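Local coordinates for nucleoprotein (Human coronavirus NL63, PDB 5EPW) that probably packages the positive-strand viral RNA genome into a helical ribonucleocapsid, this chain being its C-terminal dimerization domain, at residues 109-112 with 113-116; 116-119 with 120-123. All coordinates share one frame; numbering follows the deposited sequence.

Interaction 1 (109-112 with 113-116)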
loop_
_atom_site.group_PDB
_atom_site.type_symbol
_atom_site.label_atom_id
_atom_site.label_comp_id
_atom_site.label_asym_id
_atom_site.label_seq_id
_atom_site.Cartn_x
_atom_site.Cartn_y
_atom_site.Cartn_z
ATOM N N LEU B 109 -10.856 -10.773 -7.871
ATOM C CA LEU B 109 -11.388 -9.421 -7.976
ATOM C C LEU B 109 -12.787 -9.271 -7.327
ATOM O O LEU B 109 -13.151 -8.333 -6.603
ATOM C CB LEU B 109 -11.366 -8.929 -9.452
ATOM C CG LEU B 109 -11.849 -7.555 -9.783
ATOM C CD1 LEU B 109 -11.029 -6.454 -9.070
ATOM C CD2 LEU B 109 -11.761 -7.400 -11.277
ATOM N N PRO B 110 -13.731 -10.246 -7.534
ATOM C CA PRO B 110 -15.018 -10.026 -6.939
ATOM C C PRO B 110 -15.031 -9.923 -5.392
ATOM O O PRO B 110 -15.786 -9.134 -4.853
ATOM C CB PRO B 110 -15.839 -11.271 -7.366
ATOM C CG PRO B 110 -15.138 -11.691 -8.580
ATOM C CD PRO B 110 -13.685 -11.409 -8.473
ATOM N N LYS B 111 -14.195 -10.731 -4.728
ATOM C CA LYS B 111 -14.060 -10.629 -3.263
ATOM C C LYS B 111 -13.553 -9.229 -2.837
ATOM O O LYS B 111 -14.044 -8.680 -1.869
ATOM C CB LYS B 111 -13.054 -11.669 -2.846
ATOM C CG LYS B 111 -12.715 -11.712 -1.316
ATOM C CD LYS B 111 -13.928 -11.997 -0.492
ATOM C CE LYS B 111 -13.626 -12.246 0.995
ATOM N NZ LYS B 111 -14.910 -12.575 1.695
ATOM N N PHE B 112 -12.561 -8.758 -3.600
ATOM C CA PHE B 112 -12.021 -7.360 -3.283
ATOM C C PHE B 112 -13.145 -6.314 -3.390
ATOM O O PHE B 112 -13.367 -5.493 -2.544
ATOM C CB PHE B 112 -10.848 -7.113 -4.119
ATOM C CG PHE B 112 -10.072 -5.877 -3.729
ATOM C CD1 PHE B 112 -10.486 -4.632 -4.141
ATOM C CD2 PHE B 112 -8.975 -6.032 -2.954
ATOM C CE1 PHE B 112 -9.737 -3.508 -3.771
ATOM C CE2 PHE B 112 -8.181 -4.940 -2.580
ATOM C CZ PHE B 112 -8.596 -3.682 -2.963
ATOM N N ILE B 113 -13.908 -6.364 -4.520
ATOM C CA ILE B 113 -14.938 -5.424 -4.717
ATOM C C ILE B 113 -16.022 -5.440 -3.664
ATOM O O ILE B 113 -16.525 -4.404 -3.217
ATOM C CB ILE B 113 -15.495 -5.593 -6.200
ATOM C CG1 ILE B 113 -14.477 -5.119 -7.209
ATOM C CG2 ILE B 113 -16.735 -4.715 -6.312
ATOM C CD1 ILE B 113 -14.765 -5.436 -8.674
ATOM N N GLU B 114 -16.403 -6.644 -3.169
ATOM C CA GLU B 114 -17.302 -6.792 -2.046
ATOM C C GLU B 114 -16.901 -6.050 -0.809
ATOM O O GLU B 114 -17.703 -5.545 -0.044
ATOM C CB GLU B 114 -17.470 -8.315 -1.690
ATOM C CG GLU B 114 -18.643 -8.984 -2.407
ATOM C CD GLU B 114 -18.556 -10.522 -2.389
ATOM O OE1 GLU B 114 -17.915 -11.100 -1.477
ATOM O OE2 GLU B 114 -19.044 -11.161 -3.379
ATOM N N GLN B 115 -15.583 -5.939 -0.595
ATOM C CA GLN B 115 -15.070 -5.314 0.572
ATOM C C GLN B 115 -14.996 -3.736 0.454
ATOM O O GLN B 115 -14.762 -3.110 1.509
ATOM C CB GLN B 115 -13.665 -5.835 0.958
ATOM C CG GLN B 115 -13.756 -7.338 1.223
ATOM C CD GLN B 115 -14.512 -7.627 2.477
ATOM O OE1 GLN B 115 -14.286 -7.013 3.557
ATOM N NE2 GLN B 115 -15.456 -8.620 2.388
ATOM N N ILE B 116 -15.045 -3.194 -0.765
ATOM C CA ILE B 116 -14.883 -1.752 -0.952
ATOM C C ILE B 116 -16.079 -1.074 -0.357
ATOM O O ILE B 116 -17.236 -1.320 -0.800
ATOM C CB ILE B 116 -14.736 -1.388 -2.434
ATOM C CG1 ILE B 116 -13.566 -1.997 -3.052
ATOM C CG2 ILE B 116 -14.714 0.121 -2.567
ATOM C CD1 ILE B 116 -13.402 -1.754 -4.524
HETATM O O HOH W 1 -16.857 -10.525 0.791
#
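L109 to Q115 form the last helix of the C-terminal domain, with I116 just beyond, and I113 and E114 bond back to L109 and P110 in the alpha-helical i to i+4 pattern. The bond from I113 N to L109 O, 3.0 Å long, is almost straight at the hydrogen (172°), and E114 N reaches P110 O at 3.1 Å. Toward the C-terminal end the pattern tightens: Q115 N makes its better bond to F112 O, three residues back (3.0 Å), entering well above the carbonyl plane, and keeps only a weak one to K111 O. I116 N likewise bonds three residues back, to I113 O, and only weakly to F112 O.

On the apolar side, I113 CD1 rests against L109 CG at 3.8 Å. One turn on, CD1 of I116 approaches the CD1–CE1 side of the F112 ring at an oblique angle, 4.1 Å from F112 CD1. With CG anti to the backbone N (chi1 -169°), this ring lies beside its own carbonyl carbon. The polar ends of K111, E114 and Q115 converge instead on one water, which accepts from K111 NZ and Q115 NE2 and donates to E114 OE1 at 2.6 Å. It links the lysine and glutamate, whose charged atoms, K111 NZ and E114 OE1, stay 4.6 Å apart.

Q115 OE1 takes the backbone N-H of D51, tying the helix to the 48-51 loop, while K111 and Q115 also touch helix 64-68. L109, F112 and I116 pack on V92, Y96 and T85 of the second subunit, so these three form part of the dimer interface.

Interaction 2 (116-119 with 120-123)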
loop_
_atom_site.group_PDB
_atom_site.type_symbol
_atom_site.label_atom_id
_atom_site.label_comp_id
_atom_site.label_asym_id
_atom_site.label_seq_id
_atom_site.Cartn_x
_atom_site.Cartn_y
_atom_site.Cartn_z
ATOM N N ILE B 116 -15.045 -3.194 -0.765
ATOM C CA ILE B 116 -14.883 -1.752 -0.952
ATOM C C ILE B 116 -16.079 -1.074 -0.357
ATOM O O ILE B 116 -17.236 -1.320 -0.800
ATOM C CB ILE B 116 -14.736 -1.388 -2.434
ATOM C CG1 ILE B 116 -13.566 -1.997 -3.052
ATOM C CG2 ILE B 116 -14.714 0.121 -2.567
ATOM C CD1 ILE B 116 -13.402 -1.754 -4.524
ATOM N N SER B 117 -15.888 -0.209 0.615
ATOM C CA SER B 117 -16.925 0.459 1.341
ATOM C C SER B 117 -18.033 -0.468 1.844
ATOM O O SER B 117 -19.286 -0.125 1.871
ATOM C CB SER B 117 -17.531 1.584 0.419
ATOM O OG SER B 117 -16.506 2.580 0.117
ATOM N N ALA B 118 -17.583 -1.602 2.346
ATOM C CA ALA B 118 -18.479 -2.559 2.969
ATOM C C ALA B 118 -19.242 -2.034 4.134
ATOM O O ALA B 118 -20.421 -2.470 4.438
ATOM C CB ALA B 118 -17.746 -3.817 3.276
ATOM N N PHE B 119 -18.753 -1.060 4.877
ATOM C CA PHE B 119 -19.405 -0.398 5.954
ATOM C C PHE B 119 -20.728 0.262 5.505
ATOM O O PHE B 119 -21.561 0.429 6.396
ATOM C CB PHE B 119 -18.513 0.640 6.664
ATOM C CG PHE B 119 -18.335 1.937 5.923
ATOM C CD1 PHE B 119 -17.380 2.076 4.921
ATOM C CD2 PHE B 119 -19.075 3.074 6.252
ATOM C CE1 PHE B 119 -17.225 3.317 4.207
ATOM C CE2 PHE B 119 -18.885 4.313 5.604
ATOM C CZ PHE B 119 -17.973 4.421 4.555
ATOM N N THR B 120 -20.892 0.548 4.254
ATOM C CA THR B 120 -22.172 1.196 3.763
ATOM C C THR B 120 -23.271 0.132 3.630
ATOM O O THR B 120 -24.470 0.469 3.398
ATOM C CB THR B 120 -21.942 1.932 2.474
ATOM O OG1 THR B 120 -21.483 1.173 1.354
ATOM C CG2 THR B 120 -20.891 3.055 2.665
ATOM N N LYS B 121 -22.926 -1.138 3.735
ATOM C CA LYS B 121 -23.820 -2.207 3.270
ATOM C C LYS B 121 -23.694 -3.328 4.268
ATOM O O LYS B 121 -23.290 -4.429 3.924
ATOM C CB LYS B 121 -23.571 -2.606 1.813
ATOM C CG LYS B 121 -22.114 -2.767 1.422
ATOM C CD LYS B 121 -21.741 -2.720 -0.080
ATOM C CE LYS B 121 -20.206 -2.969 -0.141
ATOM N NZ LYS B 121 -19.357 -3.111 -1.353
ATOM N N PRO B 122 -24.085 -3.069 5.522
ATOM C CA PRO B 122 -24.048 -4.145 6.504
ATOM C C PRO B 122 -25.143 -5.244 6.293
ATOM O O PRO B 122 -26.211 -4.968 5.718
ATOM C CB PRO B 122 -24.250 -3.396 7.825
ATOM C CG PRO B 122 -25.093 -2.236 7.451
ATOM C CD PRO B 122 -24.670 -1.841 6.063
ATOM N N SER B 123 -24.842 -6.466 6.753
ATOM C CA SER B 123 -25.822 -7.562 6.817
ATOM C C SER B 123 -27.076 -7.194 7.629
ATOM O O SER B 123 -26.979 -6.556 8.691
ATOM C CB SER B 123 -25.182 -8.820 7.414
ATOM O OG SER B 123 -24.355 -9.466 6.452
#
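S117 O accepts two hydrogen bonds from T120, one from the side chain and one from the backbone. The hydroxyl OG1 donates over 2.6 Å, nearly in line with the S117 carbonyl, whereas T120 N lies 3.0 Å from S117 O and well above the carbonyl plane. Placing OG1 between the backbone N and the carbonyl carbon (chi1 60°) turns the hydroxyl back to this oxygen. K121 N bonds to A118 O at 2.9 Å, so two successive i to i+3 bonds make a short 3-10 turn.

The K121 side chain runs back, extended beyond CG, past A118 and gives NZ to I116 O, just beyond the preceding helix, at 2.8 Å; the same ammonium probably also donates to E114 O in the last helical turn. Beside the turn, T120 CG2 sits over the centre of one face of the F119 ring, 3.8 Å from its centroid and 13° off the normal, a CH-pi contact.

The turn follows helix 109-115 after the link I116-S117 and lies at the surface. S117 OG is bonded to N48 ND2, A118 touches D51, and F119 meets the F45 ring edge-to-face and also packs on R43, which joins the turn to the loop between helices 36-39 and 52-57.

Interactions 1 and 2 follow each other along the chain and share I116, the first residue beyond helix 109-115. Interaction 1 is partly buried, with L109, F112 and I116 packed on the second subunit and a water-linked polar side; interaction 2 is a surface contact governed by hydrogen bonds to backbone carbonyls, with one methyl-on-ring contact. K121 joins them directly, reaching back from the second contact to the helix of the first. Both lean on the same part of the chain: the 48-51 loop meets Q115 and I116 in one and S117 and A118 in the other.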